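Local atomic coordinates of drebrin (Homo sapiens, PDB entry 5Y1Z), a protein that binds actin filaments and carries an N-terminal domain of the ADF/cofilin (ADF-homology) type. Residues 4-9 with 101-106; 33-38 with 62-67; 83-88 with 118-123. All coordinates share one frame; numbering follows the deposited sequence.

Interaction 1 of 3, residues 4-9 with 101-106; sequences AGVSFS and ASHVAK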
loop_
_atom_site.group_PDB
_atom_site.type_symbol
_atom_site.label_atom_id
_atom_site.label_comp_id
_atom_site.label_asym_id
_atom_site.label_seq_id
_atom_site.Cartn_x
_atom_site.Cartn_y
_atom_site.Cartn_z
ATOM N N ALA A 4 3.354 -2.627 -5.925
ATOM C CA ALA A 4 3.146 -1.287 -5.396
ATOM C C ALA A 4 1.673 -0.915 -5.379
ATOM O O ALA A 4 1.250 -0.105 -4.545
ATOM C CB ALA A 4 3.944 -0.263 -6.211
ATOM N N GLY A 5 0.883 -1.464 -6.297
ATOM C CA GLY A 5 -0.524 -1.112 -6.366
ATOM C C GLY A 5 -0.734 0.122 -7.222
ATOM O O GLY A 5 0.114 0.504 -8.032
ATOM N N VAL A 6 -1.887 0.767 -7.021
ATOM C CA VAL A 6 -2.166 2.013 -7.725
ATOM C C VAL A 6 -1.016 2.995 -7.537
ATOM O O VAL A 6 -0.450 3.121 -6.451
ATOM C CB VAL A 6 -3.514 2.602 -7.276
ATOM C CG1 VAL A 6 -3.437 3.154 -5.880
ATOM C CG2 VAL A 6 -3.943 3.712 -8.274
ATOM N N SER A 7 -0.614 3.628 -8.621
ATOM C CA SER A 7 0.428 4.633 -8.613
ATOM C C SER A 7 -0.120 5.979 -9.075
ATOM O O SER A 7 -0.947 6.051 -9.991
ATOM C CB SER A 7 1.570 4.218 -9.516
ATOM O OG SER A 7 2.231 5.370 -10.008
ATOM N N PHE A 8 0.330 7.050 -8.434
ATOM C CA PHE A 8 -0.020 8.388 -8.885
ATOM C C PHE A 8 1.195 9.180 -9.349
ATOM O O PHE A 8 1.128 10.409 -9.406
ATOM C CB PHE A 8 -0.754 9.153 -7.792
ATOM C CG PHE A 8 -1.852 8.374 -7.134
ATOM C CD1 PHE A 8 -3.118 8.334 -7.681
ATOM C CD2 PHE A 8 -1.623 7.678 -5.970
ATOM C CE1 PHE A 8 -4.125 7.607 -7.048
ATOM C CE2 PHE A 8 -2.633 6.949 -5.349
ATOM C CZ PHE A 8 -3.862 6.908 -5.876
ATOM N N SER A 9 2.302 8.519 -9.692
ATOM C CA SER A 9 3.525 9.268 -9.964
ATOM C C SER A 9 3.520 9.815 -11.378
ATOM O O SER A 9 3.503 11.034 -11.583
ATOM C CB SER A 9 4.750 8.379 -9.765
ATOM O OG SER A 9 4.787 7.886 -8.452
ATOM N N ALA A 101 -9.805 -3.603 -6.197
ATOM C CA ALA A 101 -10.603 -3.290 -5.021
ATOM C C ALA A 101 -9.737 -2.774 -3.882
ATOM O O ALA A 101 -10.154 -1.885 -3.135
ATOM C CB ALA A 101 -11.376 -4.531 -4.576
ATOM N N SER A 102 -8.523 -3.300 -3.758
ATOM C CA SER A 102 -7.602 -2.860 -2.732
ATOM C C SER A 102 -6.986 -1.493 -3.016
ATOM O O SER A 102 -6.247 -0.989 -2.163
ATOM C CB SER A 102 -6.524 -3.928 -2.549
ATOM O OG SER A 102 -5.745 -4.060 -3.724
ATOM N N HIS A 103 -7.237 -0.902 -4.186
ATOM C CA HIS A 103 -6.757 0.447 -4.494
ATOM C C HIS A 103 -7.732 1.552 -4.099
ATOM O O HIS A 103 -7.300 2.697 -3.890
ATOM C CB HIS A 103 -6.467 0.602 -6.002
ATOM C CG HIS A 103 -5.541 -0.432 -6.550
ATOM N ND1 HIS A 103 -5.459 -0.719 -7.895
ATOM C CD2 HIS A 103 -4.663 -1.259 -5.933
ATOM C CE1 HIS A 103 -4.569 -1.677 -8.085
ATOM N NE2 HIS A 103 -4.068 -2.020 -6.911
ATOM N N VAL A 104 -9.023 1.238 -3.979
ATOM C CA VAL A 104 -10.040 2.280 -3.879
ATOM C C VAL A 104 -9.706 3.247 -2.749
ATOM O O VAL A 104 -9.688 4.468 -2.940
ATOM C CB VAL A 104 -11.429 1.648 -3.693
ATOM C CG1 VAL A 104 -12.481 2.721 -3.455
ATOM C CG2 VAL A 104 -11.772 0.785 -4.893
ATOM N N ALA A 105 -9.386 2.710 -1.566
ATOM C CA ALA A 105 -9.106 3.562 -0.412
ATOM C C ALA A 105 -7.936 4.502 -0.677
ATOM O O ALA A 105 -7.952 5.668 -0.261
ATOM C CB ALA A 105 -8.815 2.704 0.808
ATOM N N LYS A 106 -6.893 3.993 -1.325
ATOM C CA LYS A 106 -5.745 4.813 -1.676
ATOM C C LYS A 106 -6.127 5.914 -2.677
ATOM O O LYS A 106 -5.636 7.047 -2.579
ATOM C CB LYS A 106 -4.655 3.881 -2.198
ATOM C CG LYS A 106 -3.239 4.366 -2.107
ATOM C CD LYS A 106 -2.353 3.158 -2.157
ATOM C CE LYS A 106 -1.097 3.398 -2.949
ATOM N NZ LYS A 106 -0.514 2.064 -3.340
#

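Interaction 2 of 3, residues 33-38 with 62-67; sequences LYTYED and NQKVMY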
loop_
_atom_site.group_PDB
_atom_site.type_symbol
_atom_site.label_atom_id
_atom_site.label_comp_id
_atom_site.label_asym_id
_atom_site.label_seq_id
_atom_site.Cartn_x
_atom_site.Cartn_y
_atom_site.Cartn_z
ATOM N N LEU A 33 -12.670 12.032 -14.432
ATOM C CA LEU A 33 -12.746 10.589 -14.608
ATOM C C LEU A 33 -11.336 10.068 -14.844
ATOM O O LEU A 33 -10.688 10.443 -15.842
ATOM C CB LEU A 33 -13.661 10.233 -15.792
ATOM C CG LEU A 33 -13.732 8.758 -16.136
ATOM C CD1 LEU A 33 -14.375 8.017 -14.966
ATOM C CD2 LEU A 33 -14.510 8.580 -17.430
ATOM N N TYR A 34 -10.897 9.154 -13.981
ATOM C CA TYR A 34 -9.572 8.535 -14.044
ATOM C C TYR A 34 -9.655 7.028 -14.285
ATOM O O TYR A 34 -10.682 6.392 -14.041
ATOM C CB TYR A 34 -8.777 8.779 -12.750
ATOM C CG TYR A 34 -8.794 10.203 -12.245
ATOM C CD1 TYR A 34 -7.836 11.110 -12.688
ATOM C CD2 TYR A 34 -9.744 10.644 -11.325
ATOM C CE1 TYR A 34 -7.813 12.405 -12.248
ATOM C CE2 TYR A 34 -9.727 11.965 -10.872
ATOM C CZ TYR A 34 -8.749 12.835 -11.346
ATOM O OH TYR A 34 -8.678 14.147 -10.944
ATOM N N THR A 35 -8.563 6.461 -14.790
ATOM C CA THR A 35 -8.515 5.038 -15.117
ATOM C C THR A 35 -7.056 4.601 -15.152
ATOM O O THR A 35 -6.139 5.427 -15.090
ATOM C CB THR A 35 -9.221 4.725 -16.444
ATOM O OG1 THR A 35 -9.318 3.301 -16.613
ATOM C CG2 THR A 35 -8.459 5.329 -17.622
ATOM N N TYR A 36 -6.839 3.297 -15.292
ATOM C CA TYR A 36 -5.466 2.817 -15.361
ATOM C C TYR A 36 -4.910 2.886 -16.779
ATOM O O TYR A 36 -5.634 2.721 -17.764
ATOM C CB TYR A 36 -5.362 1.381 -14.835
ATOM C CG TYR A 36 -5.844 1.218 -13.412
ATOM C CD1 TYR A 36 -7.175 0.988 -13.126
ATOM C CD2 TYR A 36 -4.953 1.307 -12.342
ATOM C CE1 TYR A 36 -7.613 0.859 -11.825
ATOM C CE2 TYR A 36 -5.394 1.166 -11.029
ATOM C CZ TYR A 36 -6.721 0.954 -10.788
ATOM O OH TYR A 36 -7.130 0.811 -9.487
ATOM N N GLU A 37 -3.604 3.130 -16.866
ATOM C CA GLU A 37 -2.917 2.983 -18.137
ATOM C C GLU A 37 -2.724 1.508 -18.447
ATOM O O GLU A 37 -2.569 0.683 -17.546
ATOM C CB GLU A 37 -1.575 3.697 -18.129
ATOM C CG GLU A 37 -1.241 4.290 -19.478
ATOM C CD GLU A 37 -0.524 5.615 -19.373
ATOM O OE1 GLU A 37 0.384 5.727 -18.518
ATOM O OE2 GLU A 37 -0.847 6.530 -20.169
ATOM N N ASP A 38 -2.757 1.179 -19.736
ATOM C CA ASP A 38 -2.782 -0.217 -20.155
ATOM C C ASP A 38 -1.566 -0.964 -19.628
ATOM O O ASP A 38 -0.439 -0.463 -19.673
ATOM C CB ASP A 38 -2.834 -0.309 -21.675
ATOM C CG ASP A 38 -3.866 0.628 -22.280
ATOM O OD1 ASP A 38 -4.909 0.923 -21.629
ATOM O OD2 ASP A 38 -3.612 1.083 -23.418
ATOM N N ASN A 62 -16.925 -0.360 -20.292
ATOM C CA ASN A 62 -17.289 -1.662 -19.751
ATOM C C ASN A 62 -16.097 -2.596 -19.606
ATOM O O ASN A 62 -16.204 -3.639 -18.949
ATOM C CB ASN A 62 -18.320 -2.315 -20.668
ATOM C CG ASN A 62 -19.631 -1.598 -20.632
ATOM O OD1 ASN A 62 -20.111 -1.227 -19.566
ATOM N ND2 ASN A 62 -20.228 -1.389 -21.803
ATOM N N GLN A 63 -14.984 -2.257 -20.234
ATOM C CA GLN A 63 -13.786 -3.065 -20.195
ATOM C C GLN A 63 -12.771 -2.540 -19.196
ATOM O O GLN A 63 -11.655 -3.058 -19.139
ATOM C CB GLN A 63 -13.177 -3.148 -21.595
ATOM C CG GLN A 63 -14.110 -3.788 -22.661
ATOM C CD GLN A 63 -15.146 -2.808 -23.293
ATOM O OE1 GLN A 63 -15.958 -2.195 -22.582
ATOM N NE2 GLN A 63 -15.123 -2.682 -24.638
ATOM N N LYS A 64 -13.116 -1.508 -18.430
ATOM C CA LYS A 64 -12.143 -0.830 -17.587
ATOM C C LYS A 64 -12.640 -0.642 -16.160
ATOM O O LYS A 64 -13.838 -0.535 -15.900
ATOM C CB LYS A 64 -11.747 0.541 -18.173
ATOM C CG LYS A 64 -11.010 0.425 -19.513
ATOM C CD LYS A 64 -10.115 1.627 -19.787
ATOM C CE LYS A 64 -8.630 1.255 -19.698
ATOM N NZ LYS A 64 -8.095 1.032 -18.269
ATOM N N VAL A 65 -11.685 -0.630 -15.241
ATOM C CA VAL A 65 -11.860 -0.092 -13.899
ATOM C C VAL A 65 -11.573 1.402 -13.953
ATOM O O VAL A 65 -10.533 1.822 -14.464
ATOM C CB VAL A 65 -10.920 -0.802 -12.913
ATOM C CG1 VAL A 65 -11.029 -0.188 -11.542
ATOM C CG2 VAL A 65 -11.243 -2.294 -12.870
ATOM N N MET A 66 -12.508 2.217 -13.474
ATOM C CA MET A 66 -12.354 3.670 -13.527
ATOM C C MET A 66 -12.845 4.295 -12.219
ATOM O O MET A 66 -13.636 3.700 -11.473
ATOM C CB MET A 66 -13.094 4.265 -14.741
ATOM C CG MET A 66 -12.792 3.565 -16.068
ATOM S SD MET A 66 -13.467 4.345 -17.574
ATOM C CE MET A 66 -14.760 5.259 -16.893
ATOM N N TYR A 67 -12.376 5.514 -11.944
ATOM C CA TYR A 67 -12.736 6.243 -10.728
ATOM C C TYR A 67 -13.296 7.606 -11.110
ATOM O O TYR A 67 -12.608 8.406 -11.754
ATOM C CB TYR A 67 -11.525 6.375 -9.787
ATOM C CG TYR A 67 -10.951 5.032 -9.415
ATOM C CD1 TYR A 67 -11.639 4.187 -8.547
ATOM C CD2 TYR A 67 -9.755 4.581 -9.961
ATOM C CE1 TYR A 67 -11.154 2.942 -8.215
ATOM C CE2 TYR A 67 -9.252 3.323 -9.633
ATOM C CZ TYR A 67 -9.961 2.507 -8.758
ATOM O OH TYR A 67 -9.494 1.245 -8.415
#

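Interaction 3 of 3, residues 83-88 with 118-123; sequences VLINWV and VNASSV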
loop_
_atom_site.group_PDB
_atom_site.type_symbol
_atom_site.label_atom_id
_atom_site.label_comp_id
_atom_site.label_asym_id
_atom_site.label_seq_id
_atom_site.Cartn_x
_atom_site.Cartn_y
_atom_site.Cartn_z
ATOM N N VAL A 83 -18.425 12.851 -4.435
ATOM C CA VAL A 83 -18.719 11.450 -4.683
ATOM C C VAL A 83 -17.552 10.860 -5.451
ATOM O O VAL A 83 -17.069 11.465 -6.420
ATOM C CB VAL A 83 -20.019 11.284 -5.486
ATOM C CG1 VAL A 83 -20.301 9.802 -5.728
ATOM C CG2 VAL A 83 -21.160 11.972 -4.777
ATOM N N LEU A 84 -17.102 9.689 -5.028
ATOM C CA LEU A 84 -16.171 8.898 -5.813
ATOM C C LEU A 84 -16.918 7.662 -6.293
ATOM O O LEU A 84 -17.376 6.852 -5.482
ATOM C CB LEU A 84 -14.937 8.517 -4.994
ATOM C CG LEU A 84 -13.911 7.650 -5.723
ATOM C CD1 LEU A 84 -13.260 8.514 -6.776
ATOM C CD2 LEU A 84 -12.890 7.099 -4.771
ATOM N N ILE A 85 -17.027 7.506 -7.601
ATOM C CA ILE A 85 -17.642 6.335 -8.204
ATOM C C ILE A 85 -16.548 5.315 -8.467
ATOM O O ILE A 85 -15.607 5.580 -9.225
ATOM C CB ILE A 85 -18.371 6.694 -9.499
ATOM C CG1 ILE A 85 -19.572 7.566 -9.157
ATOM C CG2 ILE A 85 -18.842 5.418 -10.170
ATOM C CD1 ILE A 85 -20.033 8.402 -10.278
ATOM N N ASN A 86 -16.649 4.175 -7.789
ATOM C CA ASN A 86 -15.774 3.032 -7.987
ATOM C C ASN A 86 -16.381 2.193 -9.099
ATOM O O ASN A 86 -17.211 1.308 -8.859
ATOM C CB ASN A 86 -15.646 2.259 -6.686
ATOM C CG ASN A 86 -14.860 0.997 -6.840
ATOM O OD1 ASN A 86 -13.878 0.955 -7.583
ATOM N ND2 ASN A 86 -15.269 -0.045 -6.125
ATOM N N TRP A 87 -15.974 2.478 -10.334
ATOM C CA TRP A 87 -16.520 1.803 -11.502
ATOM C C TRP A 87 -15.719 0.558 -11.880
ATOM O O TRP A 87 -14.506 0.623 -12.138
ATOM C CB TRP A 87 -16.564 2.755 -12.692
ATOM C CG TRP A 87 -16.990 2.081 -13.966
ATOM C CD1 TRP A 87 -16.186 1.474 -14.877
ATOM C CD2 TRP A 87 -18.334 1.945 -14.456
ATOM N NE1 TRP A 87 -16.933 0.979 -15.910
ATOM C CE2 TRP A 87 -18.257 1.258 -15.683
ATOM C CE3 TRP A 87 -19.593 2.367 -13.993
ATOM C CZ2 TRP A 87 -19.395 0.964 -16.452
ATOM C CZ3 TRP A 87 -20.724 2.071 -14.757
ATOM C CH2 TRP A 87 -20.615 1.377 -15.964
ATOM N N VAL A 88 -16.411 -0.567 -11.972
ATOM C CA VAL A 88 -15.819 -1.777 -12.493
ATOM C C VAL A 88 -16.705 -2.258 -13.621
ATOM O O VAL A 88 -17.859 -2.641 -13.392
ATOM C CB VAL A 88 -15.649 -2.856 -11.419
ATOM C CG1 VAL A 88 -14.926 -4.050 -11.997
ATOM C CG2 VAL A 88 -14.858 -2.287 -10.254
ATOM N N VAL A 118 -19.297 5.205 -4.114
ATOM C CA VAL A 118 -20.411 4.485 -4.722
ATOM C C VAL A 118 -19.852 3.444 -5.693
ATOM O O VAL A 118 -19.209 3.803 -6.684
ATOM C CB VAL A 118 -21.349 5.464 -5.443
ATOM C CG1 VAL A 118 -22.435 4.741 -6.190
ATOM C CG2 VAL A 118 -21.917 6.453 -4.449
ATOM N N ASN A 119 -20.122 2.164 -5.436
ATOM C CA ASN A 119 -19.676 1.113 -6.349
ATOM C C ASN A 119 -20.643 0.957 -7.516
ATOM O O ASN A 119 -21.859 0.893 -7.332
ATOM C CB ASN A 119 -19.542 -0.223 -5.620
ATOM C CG ASN A 119 -18.583 -0.171 -4.447
ATOM O OD1 ASN A 119 -17.520 0.454 -4.523
ATOM N ND2 ASN A 119 -18.945 -0.837 -3.353
ATOM N N ALA A 120 -20.099 0.836 -8.720
ATOM C CA ALA A 120 -20.929 0.890 -9.916
ATOM C C ALA A 120 -20.373 -0.028 -10.987
ATOM O O ALA A 120 -19.153 -0.129 -11.156
ATOM C CB ALA A 120 -21.022 2.313 -10.465
ATOM N N SER A 121 -21.278 -0.732 -11.674
ATOM C CA SER A 121 -20.924 -1.543 -12.834
ATOM C C SER A 121 -21.825 -1.342 -14.040
ATOM O O SER A 121 -21.574 -1.957 -15.085
ATOM C CB SER A 121 -20.914 -3.025 -12.465
ATOM O OG SER A 121 -19.966 -3.220 -11.435
ATOM N N SER A 122 -22.914 -0.604 -13.908
ATOM C CA SER A 122 -23.679 -0.187 -15.063
ATOM C C SER A 122 -24.023 1.271 -14.818
ATOM O O SER A 122 -23.912 1.767 -13.699
ATOM C CB SER A 122 -24.904 -1.070 -15.306
ATOM O OG SER A 122 -25.958 -0.715 -14.459
ATOM N N VAL A 123 -24.425 1.977 -15.868
ATOM C CA VAL A 123 -24.894 3.337 -15.633
ATOM C C VAL A 123 -26.059 3.340 -14.662
ATOM O O VAL A 123 -26.218 4.282 -13.879
ATOM C CB VAL A 123 -25.237 4.022 -16.962
ATOM C CG1 VAL A 123 -24.126 3.783 -17.945
ATOM C CG2 VAL A 123 -26.518 3.476 -17.502
#

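Interaction 1 of 3, residues 4-9 with 101-106
Val6 lies over the imidazole of His103 and forms the apolar half of this contact. Its CB stands 4.1 Å from the centroid of the His103 ring and 27° off the ring normal, a CH-pi contact over the face. The backbone N of Val6 sits above the same ring, 3.5 Å from its NE2. With Val6 CG1 between the backbone N and the carbonyl carbon (chi1 72°), that methyl lies against the Lys106 chain, 3.8 Å from Lys106 CE, and the two side chains slide past each other in opposite directions. Phe8 CZ reaches the carbonyl O of Lys106 at 3.7 Å.

The polar part is carried by the Lys106 ammonium. Its NZ makes a weak hydrogen bond of 3.3 Å to Val6 O and lies 3.0 Å from Ala4 O. His103 ND1 is hydrogen-bonded to Tyr36 OH, which limits rotation of the ring.

Phe8 also stacks on Phe110 and packs on an acidic side chain of another protein's chain. The arrangement joins the irregular N-terminal segment to segment 101-106, which leads into helix 104-110; in cofilin the N-terminus and long helix (probably 94-110 here) contribute to actin binding, a role only inferred for drebrin.

Interaction 2 of 3, residues 33-38 with 62-67
Tyr34 and Tyr67 pair across two antiparallel strands of the central sheet of the ADF-homology fold, 31-36 and 65-72. They form a hydrogen-bonded pair: Tyr34 N reaches Tyr67 O at 2.9 Å with an N-H...O angle of 176°, and Tyr67 N returns to Tyr34 O at 2.8 Å.

Past this pair, side chains take over the bonding. Thr35 OG1, anti to its backbone N (chi1 -171°), donates to Val65 O at 2.9 Å and accepts from Lys64 NZ at 3.1 Å. The lysine chain crosses the threonine at about a right angle and bends at its last two torsions, which lets NZ also donate to Tyr36 O at 3.0 Å. An alanine in place of Lys64 would probably leave Tyr36 O without this donor and take from Thr35 OG1 the donor it accepts from, with the strand end freer to move. On the face that carries Thr35 and Met66, Met66 CE meets Leu33 CD2 at 3.4 Å.

The Tyr36 ring leaves the strand toward Val65 and Tyr67. Val65 CG1 lies at its edge, 3.6 Å from Tyr36 CE1, and the planes of the Tyr36 and Tyr67 rings stand 69° apart.

Farther out, Arg96 makes a cation-pi contact with Tyr36, while Cys100 of helix 94-101 packs on Tyr36, Val65 and Tyr67. Phe111 stacks on Tyr34, whose OH bonds Leu15 O. The two phenol oxygens also meet: Tyr36 OH, bonded to His103 ND1, comes within 2.6 Å of Tyr67 OH at the edge of the Tyr67 ring, a hydrogen bond in which either could be the donor.

Interaction 3 of 3, residues 83-88 with 118-123
Ala120 is the small residue on which Ile85 and Trp87 close from the neighbouring parallel strand. Its CB touches Ile85 CG2 at 3.8 Å and, equally near, Trp87 CE3 at 3.8 Å. Beside them, Val83 CG1 meets Val118 CG2 at 3.9 Å, so one face of the strand pair is apolar and buried. The backbones hold this register with the alternating bonds of a parallel sheet: Val118 N to Leu84 O, Asn86 N to Val118 O, Ala120 N to Asn86 O and Val88 N to Ala120 O.

Trp87 continues the tight side beyond the end of strand 116-120. Its CG is anti to the backbone N (chi1 174°), and the indole extends alongside residues 121-123. Ser121 CA lies over one ring face, offset toward the rim, and Ser122 O lies at the ring edge, 3.4 Å from Trp87 CZ3. The indole NE1 is bonded to Glu61 O.

By contrast, the face carrying Asn86 and Asn119 is polar at this pair, where Asn119 is exposed and Asn86 partly so. Here Asn86 ND2 gives Asn119 OD1 a nearly straight bond, 2.8 Å and 171°. The acceptor lies in the amide plane of Asn86, whereas ND2 stands above the carbonyl plane of Asn119; the two amide planes are turned 77° against each other. At the strand end Ser121 OG donates to Val88 O at 2.9 Å, in the carbonyl plane, and beyond it Val123 is exposed.

A beta-alpha-beta crossover through helices 94-101 and 104-110 links the two strands. Helix 104-110 covers the Leu84 and Asn86 face with Val104, Val107 and Ala108. Against the other face, helix 128-134 sets Ile131 on Val83 and Val118, and Phe60 stacks on Trp87. Within the sheet, strand 81-88 lies between the antiparallel strand 65-72 and the parallel strand 116-120.

In the fold
Interactions 2 and 3 lie in the same five-stranded sheet, their centres about 11 Å apart, and are coupled where strands 65-72 and 81-88 adjoin: Met66 O lies 2.9 Å from Trp87 N, a probable hydrogen bond. They follow each other along the chain. Interaction 1, about 12 Å from interaction 2 and 16 Å from interaction 3 between centres, lies at one side of the sheet; its two segments bracket interaction 2 in sequence and alternate with those of interaction 3. It meets interaction 2 through His103 and Tyr36, and interaction 3 through Val104 and Asn86. Segments 4-9 and 101-106, whose probable cofilin counterparts contribute to actin binding and which here lie near another protein's chain, are thereby tied to the sheet.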